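Local coordinates for cytochrome B5-HOST origin (Ostreococcus tauri virus 2, PDB 4B8N), which binds heme and probably carries single electrons between redox partners, as cytochromes b5 do, at residues I56-G60 against K61-E65; L70-P73 against N74-K77; K78-T81 against P82-L86. All blocks are in the same frame, centred on the assembly; numbering follows the deposited sequence.

Contact 1. Residues I56-G60 against K61-E65; sequences ILFAG and KDATE. With HEM (protoporphyrin IX containing Fe), chain E.
F58 and K61 meet where the chain doubles back; K61 buries the most surface here and F58 the next most, followed by G60 and A63. The backbone fixes the bend: the N-H of K61 donates to F58 O at 2.9 Å, closing a type II beta turn over A59 and G60. The bond is bent, with an N-H...O angle of 141°. G60 takes the third position of this turn with positive phi. An overlapping type I turn, I56 to A59, closed by A59 N donating to I56 O, leads out of helix 52-56.

The ring of F58 packs beside D62 and A63. Its CG is anti to the carbonyl carbon (chi1 -67°), and that brings CD2 to 3.9 Å from A63 CB, which comes in obliquely. D62 O lies at the ring edge, near its plane. On the heme side, F58 CE1 is 3.8 Å from CBC, the end of a vinyl group, while A63 CB packs 3.7 Å from the methyl CMC. Phenylalanine and alanine together thus form part of the pocket wall against this rim of the porphyrin. K61 turns back along the bend instead: CB packs by F58 O at 3.4 Å, and the chain, kinked at chi4, carries NZ to 3.6 Å from L57 O, too long for a firm bond.

D62 OD1 accepts from T64 N, an Asx turn just ahead of helix 64-70, and also from T64 OG1. The bend links helix 52-56 to helix 64-70 alongside strand 29-34, to which G60, K61 and A63 are tied by backbone hydrogen bonds with W31 and I33.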
loop_
_atom_site.group_PDB
_atom_site.type_symbol
_atom_site.label_atom_id
_atom_site.label_comp_id
_atom_site.label_asym_id
_atom_site.label_seq_id
_atom_site.Cartn_x
_atom_site.Cartn_y
_atom_site.Cartn_z
ATOM N N ILE A 56 0.978 8.604 0.679
ATOM C CA ILE A 56 2.426 8.787 0.919
ATOM C C ILE A 56 2.724 8.846 2.436
ATOM O O ILE A 56 3.746 8.341 2.916
ATOM C CB ILE A 56 2.976 10.056 0.216
ATOM C CG1 ILE A 56 2.850 9.939 -1.310
ATOM C CG2 ILE A 56 4.434 10.277 0.580
ATOM C CD1 ILE A 56 2.870 11.283 -2.040
ATOM N N LEU A 57 1.806 9.450 3.182
ATOM C CA LEU A 57 1.868 9.474 4.650
ATOM C C LEU A 57 2.117 8.102 5.254
ATOM O O LEU A 57 2.722 8.001 6.323
ATOM C CB LEU A 57 0.556 9.987 5.242
ATOM C CG LEU A 57 0.413 11.415 5.747
ATOM C CD1 LEU A 57 -0.992 11.614 6.312
ATOM C CD2 LEU A 57 1.467 11.708 6.803
ATOM N N PHE A 58 1.625 7.057 4.584
ATOM C CA PHE A 58 1.751 5.680 5.067
ATOM C C PHE A 58 2.751 4.843 4.258
ATOM O O PHE A 58 2.801 3.614 4.412
ATOM C CB PHE A 58 0.369 5.006 5.136
ATOM C CG PHE A 58 -0.532 5.603 6.184
ATOM C CD1 PHE A 58 -1.245 6.768 5.934
ATOM C CD2 PHE A 58 -0.636 5.016 7.440
ATOM C CE1 PHE A 58 -2.040 7.348 6.913
ATOM C CE2 PHE A 58 -1.438 5.582 8.426
ATOM C CZ PHE A 58 -2.148 6.748 8.159
ATOM N N ALA A 59 3.550 5.496 3.413
ATOM C CA ALA A 59 4.553 4.783 2.610
ATOM C C ALA A 59 5.519 3.989 3.496
ATOM O O ALA A 59 6.138 4.531 4.424
ATOM C CB ALA A 59 5.313 5.738 1.703
ATOM N N GLY A 60 5.618 2.697 3.214
ATOM C CA GLY A 60 6.467 1.805 3.985
ATOM C C GLY A 60 5.874 1.306 5.284
ATOM O O GLY A 60 6.572 0.656 6.066
ATOM N N LYS A 61 4.589 1.596 5.504
ATOM C CA LYS A 61 3.918 1.326 6.769
ATOM C C LYS A 61 2.622 0.576 6.607
ATOM O O LYS A 61 2.161 0.329 5.486
ATOM C CB LYS A 61 3.650 2.640 7.512
ATOM C CG LYS A 61 4.909 3.464 7.708
ATOM C CD LYS A 61 4.723 4.537 8.765
ATOM C CE LYS A 61 5.842 5.556 8.674
ATOM N NZ LYS A 61 5.681 6.366 7.434
ATOM N N ASP A 62 2.022 0.236 7.744
ATOM C CA ASP A 62 0.726 -0.410 7.771
ATOM C C ASP A 62 -0.400 0.632 7.800
ATOM O O ASP A 62 -0.441 1.480 8.681
ATOM C CB ASP A 62 0.637 -1.316 8.990
ATOM C CG ASP A 62 -0.484 -2.331 8.874
ATOM O OD1 ASP A 62 -1.632 -1.924 8.623
ATOM O OD2 ASP A 62 -0.195 -3.532 9.031
ATOM N N ALA A 63 -1.324 0.561 6.845
ATOM C CA ALA A 63 -2.436 1.508 6.774
ATOM C C ALA A 63 -3.799 0.864 7.031
ATOM O O ALA A 63 -4.836 1.491 6.771
ATOM C CB ALA A 63 -2.438 2.233 5.424
ATOM N N THR A 64 -3.796 -0.368 7.551
ATOM C CA THR A 64 -5.026 -1.170 7.677
ATOM C C THR A 64 -6.166 -0.395 8.346
ATOM O O THR A 64 -7.269 -0.303 7.795
ATOM C CB THR A 64 -4.759 -2.499 8.427
ATOM O OG1 THR A 64 -3.759 -3.241 7.718
ATOM C CG2 THR A 64 -6.037 -3.357 8.543
ATOM N N GLU A 65 -5.886 0.172 9.521
ATOM C CA GLU A 65 -6.910 0.851 10.327
ATOM C C GLU A 65 -7.512 2.051 9.613
ATOM O O GLU A 65 -8.732 2.197 9.561
ATOM C CB GLU A 65 -6.347 1.271 11.693
ATOM C CG GLU A 65 -6.542 0.247 12.809
ATOM C CD GLU A 65 -5.494 -0.860 12.830
ATOM O OE1 GLU A 65 -5.454 -1.680 11.884
ATOM O OE2 GLU A 65 -4.723 -0.929 13.811
HETATM C CHA HEM E . -10.924 8.291 -0.670
HETATM C CHB HEM E . -9.437 4.150 -3.059
HETATM C CHC HEM E . -5.700 3.701 -0.049
HETATM C CHD HEM E . -7.154 7.811 2.235
HETATM C C1A HEM E . -10.832 7.149 -1.544
HETATM C C2A HEM E . -11.844 6.911 -2.576
HETATM C C3A HEM E . -11.410 5.698 -3.256
HETATM C C4A HEM E . -10.138 5.319 -2.636
HETATM C CMA HEM E . -12.091 5.026 -4.407
HETATM C CAA HEM E . -13.095 7.713 -2.878
HETATM C CBA HEM E . -14.308 6.998 -2.273
HETATM C CGA HEM E . -14.222 7.142 -0.772
HETATM O O1A HEM E . -14.421 8.279 -0.234
HETATM O O2A HEM E . -13.932 6.109 -0.130
HETATM C C1B HEM E . -8.256 3.649 -2.418
HETATM C C2B HEM E . -7.630 2.400 -2.882
HETATM C C3B HEM E . -6.521 2.300 -1.955
HETATM C C4B HEM E . -6.643 3.484 -1.106
HETATM C CMB HEM E . -8.043 1.502 -4.008
HETATM C CAB HEM E . -5.463 1.259 -1.919
HETATM C CBB HEM E . -5.314 0.512 -0.864
HETATM C C1C HEM E . -5.775 4.733 0.928
HETATM C C2C HEM E . -4.769 4.877 2.010
HETATM C C3C HEM E . -5.222 6.092 2.650
HETATM C C4C HEM E . -6.410 6.614 1.924
HETATM C CMC HEM E . -3.589 3.979 2.322
HETATM C CAC HEM E . -4.597 6.706 3.830
HETATM C CBC HEM E . -5.180 6.453 4.977
HETATM C C1D HEM E . -8.313 8.357 1.605
HETATM C C2D HEM E . -8.927 9.596 2.112
HETATM C C3D HEM E . -10.075 9.734 1.231
HETATM C C4D HEM E . -9.948 8.568 0.333
HETATM C CMD HEM E . -8.507 10.509 3.255
HETATM C CAD HEM E . -11.136 10.800 1.210
HETATM C CBD HEM E . -12.424 10.308 1.874
HETATM C CGD HEM E . -13.587 11.278 1.672
HETATM O O1D HEM E . -13.374 12.459 1.301
HETATM O O2D HEM E . -14.744 10.857 1.893
HETATM N NA HEM E . -9.845 6.082 -1.464
HETATM N NB HEM E . -7.700 4.257 -1.358
HETATM N NC HEM E . -6.807 5.700 0.943
HETATM N ND HEM E . -8.933 7.733 0.567
HETATM FE FE HEM E . -8.189 6.044 -0.419
#

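Contact 2. Residues L70-P73 against N74-K77; sequences LHPP and NVLK. With HEM (protoporphyrin IX containing Fe), chain E.
H71 and V75 are brought together over the heme by their first torsions. In H71, CG is anti to the carbonyl carbon (chi1 -49°), which sends the imidazole in toward the iron. Its CB lies against V75 CG2 at 4.1 Å. In V75, chi1 of 161° splits the two methyls between different jobs: CG1 reaches the porphyrin, 3.5 Å from the meso carbon CHB, and CG2 turns back to P72, 3.7 Å from its CD. The side chains of P72 and V75 cross obliquely. N74 lays its amide by P72, ND2 3.8 Å from P72 CB.

The backbone makes a type I turn from P72 to V75, closed by V75 N donating to P72 O at 3.2 Å. This bond is nearly straight at the hydrogen (167°). Two waters extend the turn into helix 75-79: one donates to P72 O and accepts from L76 N, the other joins P73 O to K77 N. They serve amides of the first helical turn.

H71 NE2 binds the iron at 2.0 Å, and H48 supplies the second axial nitrogen, the bis-histidine ligation of cytochromes b5. On the far side of the imidazole, ND1 is hydrogen-bonded to F67 O, and the F67 ring stacks on that of H71. A backbone carbonyl held on ND1 fixes the rotation of the ligand and would probably make it a stronger electron donor to iron; with two protein ligands in place, the chemistry fits electron transfer rather than binding of an outside molecule.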
loop_
_atom_site.group_PDB
_atom_site.type_symbol
_atom_site.label_atom_id
_atom_site.label_comp_id
_atom_site.label_asym_id
_atom_site.label_seq_id
_atom_site.Cartn_x
_atom_site.Cartn_y
_atom_site.Cartn_z
ATOM N N LEU A 70 -11.897 4.553 6.323
ATOM C CA LEU A 70 -12.159 5.562 5.269
ATOM C C LEU A 70 -12.771 5.029 3.967
ATOM O O LEU A 70 -13.235 5.819 3.135
ATOM C CB LEU A 70 -10.884 6.349 4.927
ATOM C CG LEU A 70 -10.303 7.295 5.980
ATOM C CD1 LEU A 70 -8.836 7.569 5.699
ATOM C CD2 LEU A 70 -11.085 8.589 6.024
ATOM N N HIS A 71 -12.756 3.709 3.785
ATOM C CA HIS A 71 -13.220 3.090 2.534
ATOM C C HIS A 71 -14.212 1.988 2.771
ATOM O O HIS A 71 -14.084 1.250 3.753
ATOM C CB HIS A 71 -12.047 2.521 1.731
ATOM C CG HIS A 71 -10.899 3.483 1.549
ATOM N ND1 HIS A 71 -10.015 3.744 2.534
ATOM C CD2 HIS A 71 -10.494 4.235 0.442
ATOM C CE1 HIS A 71 -9.097 4.623 2.093
ATOM N NE2 HIS A 71 -9.386 4.927 0.810
ATOM N N PRO A 72 -15.208 1.852 1.867
ATOM C CA PRO A 72 -16.117 0.703 1.827
ATOM C C PRO A 72 -15.401 -0.611 1.518
ATOM O O PRO A 72 -14.384 -0.608 0.813
ATOM C CB PRO A 72 -17.072 1.049 0.677
ATOM C CG PRO A 72 -17.037 2.532 0.586
ATOM C CD PRO A 72 -15.627 2.910 0.925
ATOM N N PRO A 73 -15.951 -1.743 1.998
ATOM C CA PRO A 73 -15.294 -3.044 1.834
ATOM C C PRO A 73 -15.051 -3.450 0.375
ATOM O O PRO A 73 -14.223 -4.314 0.123
ATOM C CB PRO A 73 -16.279 -4.014 2.496
ATOM C CG PRO A 73 -17.602 -3.356 2.317
ATOM C CD PRO A 73 -17.308 -1.898 2.556
ATOM N N ASN A 74 -15.738 -2.817 -0.572
ATOM C CA ASN A 74 -15.636 -3.176 -1.993
ATOM C C ASN A 74 -14.558 -2.450 -2.816
ATOM O O ASN A 74 -14.358 -2.758 -3.990
ATOM C CB ASN A 74 -17.000 -3.008 -2.658
ATOM C CG ASN A 74 -17.630 -1.668 -2.340
ATOM O OD1 ASN A 74 -17.210 -0.628 -2.852
ATOM N ND2 ASN A 74 -18.630 -1.683 -1.471
ATOM N N VAL A 75 -13.851 -1.514 -2.187
ATOM C CA VAL A 75 -12.859 -0.659 -2.860
ATOM C C VAL A 75 -11.606 -1.401 -3.377
ATOM O O VAL A 75 -11.185 -1.193 -4.513
ATOM C CB VAL A 75 -12.468 0.521 -1.930
ATOM C CG1 VAL A 75 -11.157 1.157 -2.343
ATOM C CG2 VAL A 75 -13.577 1.568 -1.908
ATOM N N LEU A 76 -10.997 -2.238 -2.539
ATOM C CA LEU A 76 -9.758 -2.956 -2.920
ATOM C C LEU A 76 -9.903 -3.769 -4.213
ATOM O O LEU A 76 -9.053 -3.714 -5.103
ATOM C CB LEU A 76 -9.311 -3.883 -1.790
ATOM C CG LEU A 76 -8.339 -3.360 -0.730
ATOM C CD1 LEU A 76 -8.065 -4.458 0.284
ATOM C CD2 LEU A 76 -7.037 -2.855 -1.345
ATOM N N LYS A 77 -10.998 -4.509 -4.301
ATOM C CA LYS A 77 -11.288 -5.351 -5.449
ATOM C C LYS A 77 -11.680 -4.584 -6.705
ATOM O O LYS A 77 -11.605 -5.140 -7.807
ATOM C CB LYS A 77 -12.366 -6.379 -5.085
ATOM C CG LYS A 77 -13.754 -5.817 -4.813
ATOM C CD LYS A 77 -14.733 -6.950 -4.556
ATOM C CE LYS A 77 -16.123 -6.427 -4.218
ATOM N NZ LYS A 77 -17.082 -7.528 -3.928
HETATM C CHA HEM E . -10.924 8.291 -0.670
HETATM C CHB HEM E . -9.437 4.150 -3.059
HETATM C CHC HEM E . -5.700 3.701 -0.049
HETATM C CHD HEM E . -7.154 7.811 2.235
HETATM C C1A HEM E . -10.832 7.149 -1.544
HETATM C C2A HEM E . -11.844 6.911 -2.576
HETATM C C3A HEM E . -11.410 5.698 -3.256
HETATM C C4A HEM E . -10.138 5.319 -2.636
HETATM C CMA HEM E . -12.091 5.026 -4.407
HETATM C CAA HEM E . -13.095 7.713 -2.878
HETATM C CBA HEM E . -14.308 6.998 -2.273
HETATM C CGA HEM E . -14.222 7.142 -0.772
HETATM O O1A HEM E . -14.421 8.279 -0.234
HETATM O O2A HEM E . -13.932 6.109 -0.130
HETATM C C1B HEM E . -8.256 3.649 -2.418
HETATM C C2B HEM E . -7.630 2.400 -2.882
HETATM C C3B HEM E . -6.521 2.300 -1.955
HETATM C C4B HEM E . -6.643 3.484 -1.106
HETATM C CMB HEM E . -8.043 1.502 -4.008
HETATM C CAB HEM E . -5.463 1.259 -1.919
HETATM C CBB HEM E . -5.314 0.512 -0.864
HETATM C C1C HEM E . -5.775 4.733 0.928
HETATM C C2C HEM E . -4.769 4.877 2.010
HETATM C C3C HEM E . -5.222 6.092 2.650
HETATM C C4C HEM E . -6.410 6.614 1.924
HETATM C CMC HEM E . -3.589 3.979 2.322
HETATM C CAC HEM E . -4.597 6.706 3.830
HETATM C CBC HEM E . -5.180 6.453 4.977
HETATM C C1D HEM E . -8.313 8.357 1.605
HETATM C C2D HEM E . -8.927 9.596 2.112
HETATM C C3D HEM E . -10.075 9.734 1.231
HETATM C C4D HEM E . -9.948 8.568 0.333
HETATM C CMD HEM E . -8.507 10.509 3.255
HETATM C CAD HEM E . -11.136 10.800 1.210
HETATM C CBD HEM E . -12.424 10.308 1.874
HETATM C CGD HEM E . -13.587 11.278 1.672
HETATM O O1D HEM E . -13.374 12.459 1.301
HETATM O O2D HEM E . -14.744 10.857 1.893
HETATM N NA HEM E . -9.845 6.082 -1.464
HETATM N NB HEM E . -7.700 4.257 -1.358
HETATM N NC HEM E . -6.807 5.700 0.943
HETATM N ND HEM E . -8.933 7.733 0.567
HETATM FE FE HEM E . -8.189 6.044 -0.419
HETATM O O HOH W 1 -12.098 -2.355 0.290
HETATM O O HOH W 2 -12.371 -5.199 -1.913
#

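Contact 3. Residues K78-T81 against P82-L86; sequences KYLT and PEVVL. With HEM (protoporphyrin IX containing Fe), chain E.
L80 and V84 make the apolar side of this contact, L80 CB lying 3.9 Å from V84 CG2. With V84 CG1 anti to the carbonyl carbon (chi1 -59°), CG2 falls between the backbone N and the carbonyl carbon, and from there it also covers T81 O at 3.3 Å. V85 CG2 comes to the same oxygen at 3.6 Å.

Of the backbone bonds, V84 N to T81 O is weak, 3.3 Å long, whereas V85 N to P82 O is shorter at 3.1 Å. Both belong to a short 3-10 turn, 82-84, through which the chain passes from the end of helix 75-79 into strand 85-88, an outermost strand of the antiparallel sheet within this chain of cytochrome b5 fold. Backbone bonds join V84 to D40 and L86 to V38 on strand 37-40, and L80 and V85 pack on Y39.

T81 and E83 lie alongside each other, a van der Waals contact of OG1 of T81 on CG of E83 at 3.2 Å.

Against the heme, the Y79 ring lays one face over methyl CMA, whose carbon is 3.3 Å from CZ and offset toward the ring's rim; L80 CD2 lies 4.0 Å from methyl CMB.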
loop_
_atom_site.group_PDB
_atom_site.type_symbol
_atom_site.label_atom_id
_atom_site.label_comp_id
_atom_site.label_asym_id
_atom_site.label_seq_id
_atom_site.Cartn_x
_atom_site.Cartn_y
_atom_site.Cartn_z
ATOM N N LYS A 78 -12.087 -3.320 -6.563
ATOM C CA LYS A 78 -12.553 -2.558 -7.734
ATOM C C LYS A 78 -11.571 -1.548 -8.310
ATOM O O LYS A 78 -11.762 -1.053 -9.426
ATOM C CB LYS A 78 -13.892 -1.877 -7.455
ATOM C CG LYS A 78 -15.062 -2.846 -7.499
ATOM C CD LYS A 78 -16.265 -2.257 -8.220
ATOM C CE LYS A 78 -17.050 -1.311 -7.327
ATOM N NZ LYS A 78 -18.287 -0.832 -8.006
ATOM N N TYR A 79 -10.518 -1.231 -7.570
ATOM C CA TYR A 79 -9.607 -0.182 -8.031
ATOM C C TYR A 79 -8.201 -0.637 -8.377
ATOM O O TYR A 79 -7.470 0.089 -9.056
ATOM C CB TYR A 79 -9.564 0.973 -7.027
ATOM C CG TYR A 79 -10.845 1.774 -7.005
ATOM C CD1 TYR A 79 -11.984 1.302 -6.343
ATOM C CD2 TYR A 79 -10.920 3.006 -7.649
ATOM C CE1 TYR A 79 -13.170 2.037 -6.327
ATOM C CE2 TYR A 79 -12.092 3.749 -7.631
ATOM C CZ TYR A 79 -13.211 3.258 -6.975
ATOM O OH TYR A 79 -14.363 3.999 -6.968
ATOM N N LEU A 80 -7.815 -1.825 -7.920
ATOM C CA LEU A 80 -6.452 -2.293 -8.129
ATOM C C LEU A 80 -6.364 -3.508 -9.060
ATOM O O LEU A 80 -7.290 -4.304 -9.124
ATOM C CB LEU A 80 -5.777 -2.580 -6.781
ATOM C CG LEU A 80 -5.770 -1.451 -5.731
ATOM C CD1 LEU A 80 -5.003 -1.900 -4.497
ATOM C CD2 LEU A 80 -5.195 -0.129 -6.253
ATOM N N THR A 81 -5.249 -3.616 -9.784
ATOM C CA THR A 81 -4.941 -4.783 -10.627
ATOM C C THR A 81 -3.947 -5.704 -9.914
ATOM O O THR A 81 -3.351 -5.300 -8.909
ATOM C CB THR A 81 -4.374 -4.356 -12.000
ATOM O OG1 THR A 81 -3.169 -3.603 -11.823
ATOM C CG2 THR A 81 -5.370 -3.488 -12.735
ATOM N N PRO A 82 -3.784 -6.955 -10.402
ATOM C CA PRO A 82 -2.811 -7.878 -9.799
ATOM C C PRO A 82 -1.376 -7.377 -9.807
ATOM O O PRO A 82 -0.593 -7.758 -8.938
ATOM C CB PRO A 82 -2.915 -9.123 -10.688
ATOM C CG PRO A 82 -4.324 -9.103 -11.164
ATOM C CD PRO A 82 -4.678 -7.654 -11.347
ATOM N N GLU A 83 -1.013 -6.539 -10.772
ATOM C CA GLU A 83 0.384 -6.098 -10.840
ATOM C C GLU A 83 0.858 -5.290 -9.607
ATOM O O GLU A 83 2.060 -5.243 -9.323
ATOM C CB GLU A 83 0.682 -5.354 -12.145
ATOM C CG GLU A 83 -0.079 -4.052 -12.333
ATOM C CD GLU A 83 0.252 -3.376 -13.649
ATOM O OE1 GLU A 83 0.334 -4.079 -14.682
ATOM O OE2 GLU A 83 0.421 -2.136 -13.655
ATOM N N VAL A 84 -0.072 -4.673 -8.875
ATOM C CA VAL A 84 0.316 -3.885 -7.689
ATOM C C VAL A 84 0.229 -4.676 -6.386
ATOM O O VAL A 84 0.667 -4.201 -5.332
ATOM C CB VAL A 84 -0.454 -2.541 -7.563
ATOM C CG1 VAL A 84 -0.230 -1.672 -8.798
ATOM C CG2 VAL A 84 -1.940 -2.756 -7.292
ATOM N N VAL A 85 -0.353 -5.869 -6.455
ATOM C CA VAL A 85 -0.507 -6.699 -5.268
ATOM C C VAL A 85 0.731 -7.575 -5.186
ATOM O O VAL A 85 0.866 -8.546 -5.926
ATOM C CB VAL A 85 -1.796 -7.549 -5.296
ATOM C CG1 VAL A 85 -1.974 -8.275 -3.970
ATOM C CG2 VAL A 85 -3.017 -6.688 -5.617
ATOM N N LEU A 86 1.639 -7.218 -4.285
ATOM C CA LEU A 86 2.935 -7.869 -4.233
ATOM C C LEU A 86 2.900 -9.191 -3.478
ATOM O O LEU A 86 3.611 -10.119 -3.845
ATOM C CB LEU A 86 3.998 -6.929 -3.645
ATOM C CG LEU A 86 4.148 -5.556 -4.322
ATOM C CD1 LEU A 86 5.351 -4.860 -3.734
ATOM C CD2 LEU A 86 4.286 -5.652 -5.842
HETATM C CHA HEM E . -10.924 8.291 -0.670
HETATM C CHB HEM E . -9.437 4.150 -3.059
HETATM C CHC HEM E . -5.700 3.701 -0.049
HETATM C CHD HEM E . -7.154 7.811 2.235
HETATM C C1A HEM E . -10.832 7.149 -1.544
HETATM C C2A HEM E . -11.844 6.911 -2.576
HETATM C C3A HEM E . -11.410 5.698 -3.256
HETATM C C4A HEM E . -10.138 5.319 -2.636
HETATM C CMA HEM E . -12.091 5.026 -4.407
HETATM C CAA HEM E . -13.095 7.713 -2.878
HETATM C CBA HEM E . -14.308 6.998 -2.273
HETATM C CGA HEM E . -14.222 7.142 -0.772
HETATM O O1A HEM E . -14.421 8.279 -0.234
HETATM O O2A HEM E . -13.932 6.109 -0.130
HETATM C C1B HEM E . -8.256 3.649 -2.418
HETATM C C2B HEM E . -7.630 2.400 -2.882
HETATM C C3B HEM E . -6.521 2.300 -1.955
HETATM C C4B HEM E . -6.643 3.484 -1.106
HETATM C CMB HEM E . -8.043 1.502 -4.008
HETATM C CAB HEM E . -5.463 1.259 -1.919
HETATM C CBB HEM E . -5.314 0.512 -0.864
HETATM C C1C HEM E . -5.775 4.733 0.928
HETATM C C2C HEM E . -4.769 4.877 2.010
HETATM C C3C HEM E . -5.222 6.092 2.650
HETATM C C4C HEM E . -6.410 6.614 1.924
HETATM C CMC HEM E . -3.589 3.979 2.322
HETATM C CAC HEM E . -4.597 6.706 3.830
HETATM C CBC HEM E . -5.180 6.453 4.977
HETATM C C1D HEM E . -8.313 8.357 1.605
HETATM C C2D HEM E . -8.927 9.596 2.112
HETATM C C3D HEM E . -10.075 9.734 1.231
HETATM C C4D HEM E . -9.948 8.568 0.333
HETATM C CMD HEM E . -8.507 10.509 3.255
HETATM C CAD HEM E . -11.136 10.800 1.210
HETATM C CBD HEM E . -12.424 10.308 1.874
HETATM C CGD HEM E . -13.587 11.278 1.672
HETATM O O1D HEM E . -13.374 12.459 1.301
HETATM O O2D HEM E . -14.744 10.857 1.893
HETATM N NA HEM E . -9.845 6.082 -1.464
HETATM N NB HEM E . -7.700 4.257 -1.358
HETATM N NC HEM E . -6.807 5.700 0.943
HETATM N ND HEM E . -8.933 7.733 0.567
HETATM FE FE HEM E . -8.189 6.044 -0.419
#

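How the contacts relate
The contacts come in series along the chain, from the bend ahead of helix 64-70, through the turn that starts helix 75-79, to the exit from that helix into strand 85-88. Contact 2 and contact 3 adjoin in sequence and share helix 75-79, yet their centres are about 13 Å apart. Contact 1 lies about 16 Å, centre to centre, from each of them, and sits across the chain's centre from contact 3. Each touches the heme at a different place: contact 2 supplies an axial ligand, while contacts 1 and 3 pack against substituents on its rim. One cofactor is thus gripped by successive parts of a single domain.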